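Local coordinates for purine nucleoside phosphorylase (Thermus thermophilus, PDB 6TK9), which catalyses the reversible phosphorolysis of purine nucleosides, probably inosine and guanosine, to the free base and ribose 1-phosphate, at residues V10-S15 against G47-F52; I164-K169 against R265-E270. All coordinates share one frame; numbering follows the deposited sequence.

Interaction 1. Residues V10-S15 against G47-F52; sequences VAYVRS and GEIPHF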
loop_
_atom_site.group_PDB
_atom_site.type_symbol
_atom_site.label_atom_id
_atom_site.label_comp_id
_atom_site.label_asym_id
_atom_site.label_seq_id
_atom_site.Cartn_x
_atom_site.Cartn_y
_atom_site.Cartn_z
ATOM N N VAL A 10 -31.942 -11.515 -32.275
ATOM C CA VAL A 10 -31.945 -10.397 -33.255
ATOM C C VAL A 10 -33.214 -10.528 -34.113
ATOM O O VAL A 10 -34.027 -9.570 -34.119
ATOM C CB VAL A 10 -30.660 -10.381 -34.103
ATOM C CG1 VAL A 10 -30.767 -9.453 -35.306
ATOM C CG2 VAL A 10 -29.453 -10.014 -33.257
ATOM N N ALA A 11 -33.398 -11.691 -34.749
ATOM C CA ALA A 11 -34.541 -12.035 -35.634
ATOM C C ALA A 11 -35.884 -11.761 -34.934
ATOM O O ALA A 11 -36.785 -11.208 -35.586
ATOM C CB ALA A 11 -34.437 -13.474 -36.084
ATOM N N TYR A 12 -36.042 -12.133 -33.663
ATOM C CA TYR A 12 -37.326 -11.923 -32.945
ATOM C C TYR A 12 -37.610 -10.419 -32.860
ATOM O O TYR A 12 -38.797 -10.053 -33.012
ATOM C CB TYR A 12 -37.353 -12.605 -31.576
ATOM C CG TYR A 12 -38.655 -12.388 -30.849
ATOM C CD1 TYR A 12 -39.760 -13.189 -31.093
ATOM C CD2 TYR A 12 -38.797 -11.348 -29.943
ATOM C CE1 TYR A 12 -40.967 -12.972 -30.440
ATOM C CE2 TYR A 12 -39.997 -11.114 -29.289
ATOM C CZ TYR A 12 -41.095 -11.920 -29.547
ATOM O OH TYR A 12 -42.277 -11.680 -28.896
ATOM N N VAL A 13 -36.581 -9.579 -32.666
ATOM C CA VAL A 13 -36.743 -8.097 -32.553
ATOM C C VAL A 13 -37.085 -7.546 -33.947
ATOM O O VAL A 13 -38.028 -6.735 -34.057
ATOM C CB VAL A 13 -35.517 -7.408 -31.919
ATOM C CG1 VAL A 13 -35.639 -5.895 -31.958
ATOM C CG2 VAL A 13 -35.289 -7.848 -30.481
ATOM N N ARG A 14 -36.387 -8.009 -34.983
ATOM C CA ARG A 14 -36.671 -7.670 -36.404
ATOM C C ARG A 14 -38.067 -8.179 -36.809
ATOM O O ARG A 14 -38.609 -7.658 -37.787
ATOM C CB ARG A 14 -35.555 -8.202 -37.310
ATOM C CG ARG A 14 -34.262 -7.390 -37.246
ATOM C CD ARG A 14 -33.141 -8.018 -38.073
ATOM N NE ARG A 14 -31.864 -7.293 -38.073
ATOM C CZ ARG A 14 -30.675 -7.789 -38.476
ATOM N NH1 ARG A 14 -30.559 -9.035 -38.911
ATOM N NH2 ARG A 14 -29.591 -7.030 -38.431
ATOM N N SER A 15 -38.664 -9.123 -36.083
ATOM C CA SER A 15 -40.060 -9.581 -36.322
ATOM C C SER A 15 -41.020 -8.493 -35.845
ATOM O O SER A 15 -42.181 -8.558 -36.238
ATOM C CB SER A 15 -40.388 -10.918 -35.654
ATOM O OG SER A 15 -41.023 -10.737 -34.381
ATOM N N GLY A 47 -38.600 -11.157 -21.096
ATOM C CA GLY A 47 -39.209 -12.498 -21.008
ATOM C C GLY A 47 -39.657 -13.059 -22.348
ATOM O O GLY A 47 -39.714 -14.281 -22.470
ATOM N N GLU A 48 -39.998 -12.198 -23.300
ATOM C CA GLU A 48 -40.532 -12.571 -24.636
ATOM C C GLU A 48 -39.398 -12.774 -25.644
ATOM O O GLU A 48 -39.697 -13.321 -26.719
ATOM C CB GLU A 48 -41.462 -11.479 -25.182
ATOM C CG GLU A 48 -42.810 -11.375 -24.471
ATOM C CD GLU A 48 -43.699 -10.226 -24.939
ATOM O OE1 GLU A 48 -43.447 -9.677 -26.067
ATOM O OE2 GLU A 48 -44.633 -9.863 -24.163
ATOM N N ILE A 49 -38.179 -12.285 -25.368
ATOM C CA ILE A 49 -37.042 -12.383 -26.335
ATOM C C ILE A 49 -36.313 -13.698 -26.085
ATOM O O ILE A 49 -35.885 -13.987 -24.973
ATOM C CB ILE A 49 -36.066 -11.189 -26.256
ATOM C CG1 ILE A 49 -36.773 -9.837 -26.347
ATOM C CG2 ILE A 49 -34.977 -11.312 -27.321
ATOM C CD1 ILE A 49 -35.855 -8.670 -26.068
ATOM N N PRO A 50 -36.135 -14.535 -27.121
ATOM C CA PRO A 50 -35.385 -15.778 -26.975
ATOM C C PRO A 50 -34.032 -15.596 -26.276
ATOM O O PRO A 50 -33.279 -14.785 -26.707
ATOM C CB PRO A 50 -35.170 -16.226 -28.431
ATOM C CG PRO A 50 -36.334 -15.643 -29.191
ATOM C CD PRO A 50 -36.670 -14.348 -28.477
ATOM N N HIS A 51 -33.782 -16.378 -25.222
ATOM C CA HIS A 51 -32.479 -16.531 -24.517
ATOM C C HIS A 51 -32.164 -15.287 -23.681
ATOM O O HIS A 51 -31.007 -15.156 -23.254
ATOM C CB HIS A 51 -31.346 -16.817 -25.512
ATOM C CG HIS A 51 -31.668 -17.878 -26.507
ATOM N ND1 HIS A 51 -31.972 -19.170 -26.130
ATOM C CD2 HIS A 51 -31.739 -17.842 -27.858
ATOM C CE1 HIS A 51 -32.223 -19.886 -27.210
ATOM N NE2 HIS A 51 -32.084 -19.094 -28.284
ATOM N N PHE A 52 -33.136 -14.396 -23.468
ATOM C CA PHE A 52 -32.935 -13.144 -22.698
ATOM C C PHE A 52 -33.169 -13.453 -21.225
ATOM O O PHE A 52 -34.177 -14.061 -20.854
ATOM C CB PHE A 52 -33.830 -12.001 -23.187
ATOM C CG PHE A 52 -33.140 -10.858 -23.897
ATOM C CD1 PHE A 52 -32.630 -11.011 -25.178
ATOM C CD2 PHE A 52 -33.047 -9.610 -23.301
ATOM C CE1 PHE A 52 -32.030 -9.950 -25.836
ATOM C CE2 PHE A 52 -32.470 -8.545 -23.970
ATOM C CZ PHE A 52 -31.966 -8.717 -25.237
#
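A chi1 of 180° swings the Tyr12 ring opposite its own amide nitrogen and out from helix 4-14, laying it against the backbone of Glu48 and Ile49 and the ring of Pro50. The carbonyl oxygen of Glu48 sits over one face of the Tyr12 ring, displaced toward the rim, and comes closest at Tyr12 CE2, 3.4 Å from Glu48 O. Ile49 and Pro50 approach the same ring obliquely. At its root, Tyr12 CB packs against Pro50 CD at 3.6 Å, the proline ring and the tyrosine side chain crossing at about a right angle. Farther along, Tyr12 CD2 lies 4.1 Å from Ile49 CA.

The Glu48 side chain, extended beyond CG, brings its carboxylate near the phenol end, Tyr12 OH to Glu48 OE1 being 3.7 Å. The planes of ring and carboxylate are 84° apart, and this approach is too long to count as a hydrogen bond. The contact is therefore made by packing, with one aromatic ring set where the chain enters a type II beta turn. That turn runs from Ile49 to Phe52 and is closed by Phe52 N to Ile49 O at 3.2 Å. Within it, Ile49 CD1 stands over the centre of the Phe52 ring. On the other segment, Ser15 OG donates to Tyr12 O at 2.7 Å, closing back on the residue that carries the ring.

Here helix 4-14 is joined to the loop between strands 39-45 and 63-66. His51 NE2 is hydrogen-bonded to Glu8 OE1 of that helix, while Tyr12, Val13 and Ile49 all rest on Ile44 of strand 39-45, and Phe52 packs against Pro95 and Val98 of helix 94-102.

Interaction 2. Residues I164-K169 against R265-E270; sequences IELARK and RGILAE
Two helices of the phosphorylase-superfamily fold, 161-173 and the C-terminal 257-270, pack against each other here through a small apolar patch centred on Leu166. The axes of the two short segments approach to 9.7 Å, and their chain directions lie 125° apart. Backbones are nearest at Ala167 and Ile267, whose CA atoms are 6.4 Å apart.

Leu166 sets both its methyls against the other segment. CD1 meets the aliphatic root of Glu270, with Leu166 CD1 to Glu270 CB at 3.5 Å, whereas Leu166 CD2 lies between Ile267 and Glu270, 4.0 Å from both CG2 and the carbonyl O of Ile267 and 4.1 Å from Glu270 CB. A chi1 of -175° points CG at the other helix, so that the two methyls land there with different neighbours. Glu270 bends at chi2 (-77°), and its carboxylate comes toward Lys169: Lys169 NZ and Glu270 OE2 are 4.5 Å apart, beyond a salt bridge, although the opposite charges may still attract weakly. Replacing Leu166 with an alanine would probably leave Ile267 CG2 and Glu270 CB without their methyl partners and open a gap between the helices.

Near this patch, the hydroxyl of Tyr263 is hydrogen-bonded to Ala167 O, adding a polar tie between the same two helices. Arg168 and Lys169 pack against His177 and Asp175 of a neighbouring subunit. Within the chain, Ala167 and Ile164 lie on strand 124-133 through Leu127, while Ile267 and Leu268 rest on Leu108 of strand 106-115.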
loop_
_atom_site.group_PDB
_atom_site.type_symbol
_atom_site.label_atom_id
_atom_site.label_comp_id
_atom_site.label_asym_id
_atom_site.label_seq_id
_atom_site.Cartn_x
_atom_site.Cartn_y
_atom_site.Cartn_z
ATOM N N ILE A 164 -14.770 10.010 -23.485
ATOM C CA ILE A 164 -14.375 10.581 -22.166
ATOM C C ILE A 164 -14.210 12.095 -22.341
ATOM O O ILE A 164 -14.671 12.863 -21.458
ATOM C CB ILE A 164 -13.117 9.875 -21.600
ATOM C CG1 ILE A 164 -13.511 8.581 -20.877
ATOM C CG2 ILE A 164 -12.290 10.789 -20.696
ATOM C CD1 ILE A 164 -12.425 7.529 -20.849
ATOM N N GLU A 165 -13.559 12.507 -23.425
ATOM C CA GLU A 165 -13.335 13.946 -23.710
ATOM C C GLU A 165 -14.713 14.584 -23.904
ATOM O O GLU A 165 -14.942 15.684 -23.333
ATOM C CB GLU A 165 -12.392 14.155 -24.904
ATOM C CG GLU A 165 -10.958 13.705 -24.648
ATOM C CD GLU A 165 -9.984 14.718 -24.047
ATOM O OE1 GLU A 165 -10.310 15.352 -23.000
ATOM O OE2 GLU A 165 -8.871 14.859 -24.616
ATOM N N LEU A 166 -15.602 13.899 -24.629
ATOM C CA LEU A 166 -16.973 14.395 -24.921
ATOM C C LEU A 166 -17.735 14.583 -23.608
ATOM O O LEU A 166 -18.394 15.628 -23.439
ATOM C CB LEU A 166 -17.710 13.410 -25.836
ATOM C CG LEU A 166 -19.087 13.896 -26.283
ATOM C CD1 LEU A 166 -18.949 14.954 -27.375
ATOM C CD2 LEU A 166 -19.954 12.748 -26.755
ATOM N N ALA A 167 -17.654 13.589 -22.727
ATOM C CA ALA A 167 -18.331 13.575 -21.418
ATOM C C ALA A 167 -17.840 14.780 -20.619
ATOM O O ALA A 167 -18.674 15.371 -19.904
ATOM C CB ALA A 167 -18.082 12.266 -20.694
ATOM N N ARG A 168 -16.559 15.144 -20.753
ATOM C CA ARG A 168 -15.964 16.311 -20.038
ATOM C C ARG A 168 -16.490 17.622 -20.632
ATOM O O ARG A 168 -16.901 18.505 -19.850
ATOM C CB ARG A 168 -14.435 16.259 -20.088
ATOM C CG ARG A 168 -13.838 15.278 -19.094
ATOM C CD ARG A 168 -12.475 14.827 -19.536
ATOM N NE ARG A 168 -11.867 14.014 -18.492
ATOM C CZ ARG A 168 -10.705 13.384 -18.608
ATOM N NH1 ARG A 168 -10.014 13.481 -19.730
ATOM N NH2 ARG A 168 -10.240 12.662 -17.605
ATOM N N LYS A 169 -16.495 17.734 -21.963
ATOM C CA LYS A 169 -16.986 18.927 -22.702
ATOM C C LYS A 169 -18.445 19.196 -22.294
ATOM O O LYS A 169 -18.788 20.355 -21.936
ATOM C CB LYS A 169 -16.807 18.701 -24.206
ATOM C CG LYS A 169 -16.854 19.962 -25.056
ATOM C CD LYS A 169 -16.139 19.815 -26.382
ATOM C CE LYS A 169 -16.402 20.977 -27.315
ATOM N NZ LYS A 169 -17.849 21.108 -27.605
ATOM N N ARG A 265 -28.647 13.167 -22.245
ATOM C CA ARG A 265 -29.195 13.860 -23.449
ATOM C C ARG A 265 -28.088 14.722 -24.069
ATOM O O ARG A 265 -27.885 14.612 -25.292
ATOM C CB ARG A 265 -30.419 14.714 -23.096
ATOM C CG ARG A 265 -31.711 13.935 -22.882
ATOM C CD ARG A 265 -32.760 14.855 -22.286
ATOM N NE ARG A 265 -34.046 14.191 -22.134
ATOM C CZ ARG A 265 -34.878 13.910 -23.131
ATOM N NH1 ARG A 265 -34.567 14.221 -24.380
ATOM N NH2 ARG A 265 -36.027 13.309 -22.875
ATOM N N GLY A 266 -27.403 15.532 -23.250
ATOM C CA GLY A 266 -26.261 16.367 -23.674
ATOM C C GLY A 266 -25.264 15.573 -24.503
ATOM O O GLY A 266 -24.915 16.022 -25.614
ATOM N N ILE A 267 -24.851 14.413 -23.989
ATOM C CA ILE A 267 -23.894 13.482 -24.653
ATOM C C ILE A 267 -24.524 12.940 -25.947
ATOM O O ILE A 267 -23.898 13.094 -27.011
ATOM C CB ILE A 267 -23.494 12.363 -23.672
ATOM C CG1 ILE A 267 -22.620 12.921 -22.547
ATOM C CG2 ILE A 267 -22.832 11.203 -24.400
ATOM C CD1 ILE A 267 -22.703 12.143 -21.252
ATOM N N LEU A 268 -25.702 12.315 -25.856
ATOM C CA LEU A 268 -26.466 11.784 -27.023
ATOM C C LEU A 268 -26.468 12.786 -28.179
ATOM O O LEU A 268 -26.379 12.339 -29.337
ATOM C CB LEU A 268 -27.913 11.474 -26.621
ATOM C CG LEU A 268 -28.325 10.006 -26.683
ATOM C CD1 LEU A 268 -27.438 9.153 -25.800
ATOM C CD2 LEU A 268 -29.772 9.852 -26.251
ATOM N N ALA A 269 -26.617 14.082 -27.899
ATOM C CA ALA A 269 -26.831 15.115 -28.941
ATOM C C ALA A 269 -25.564 15.267 -29.785
ATOM O O ALA A 269 -25.698 15.656 -30.948
ATOM C CB ALA A 269 -27.238 16.417 -28.317
ATOM N N GLU A 270 -24.394 14.933 -29.234
ATOM C CA GLU A 270 -23.080 15.163 -29.892
ATOM C C GLU A 270 -22.596 13.901 -30.624
ATOM O O GLU A 270 -21.605 14.025 -31.337
ATOM C CB GLU A 270 -22.040 15.610 -28.867
ATOM C CG GLU A 270 -22.513 16.710 -27.919
ATOM C CD GLU A 270 -22.564 18.129 -28.475
ATOM O OE1 GLU A 270 -23.313 18.368 -29.451
ATOM O OE2 GLU A 270 -21.869 19.002 -27.914
#

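The two contacts come in series along the chain, interaction 1 closing before interaction 2 opens. Their centres are 31 Å apart and their nearest atoms about 18 Å, so they do not touch. What they share is the mixed sheet. The helix and loop of interaction 1 lie by strands 39-45 and 63-66, and the two helices of interaction 2 rest on strands 106-115 and 124-133. Helix 4-14 at the N-terminal end and helix 257-270 at the C-terminal end are thus fastened at separate places around one sheet. Only interaction 2 reaches another chain of the six-chain assembly, while interaction 1 stays within its own subunit.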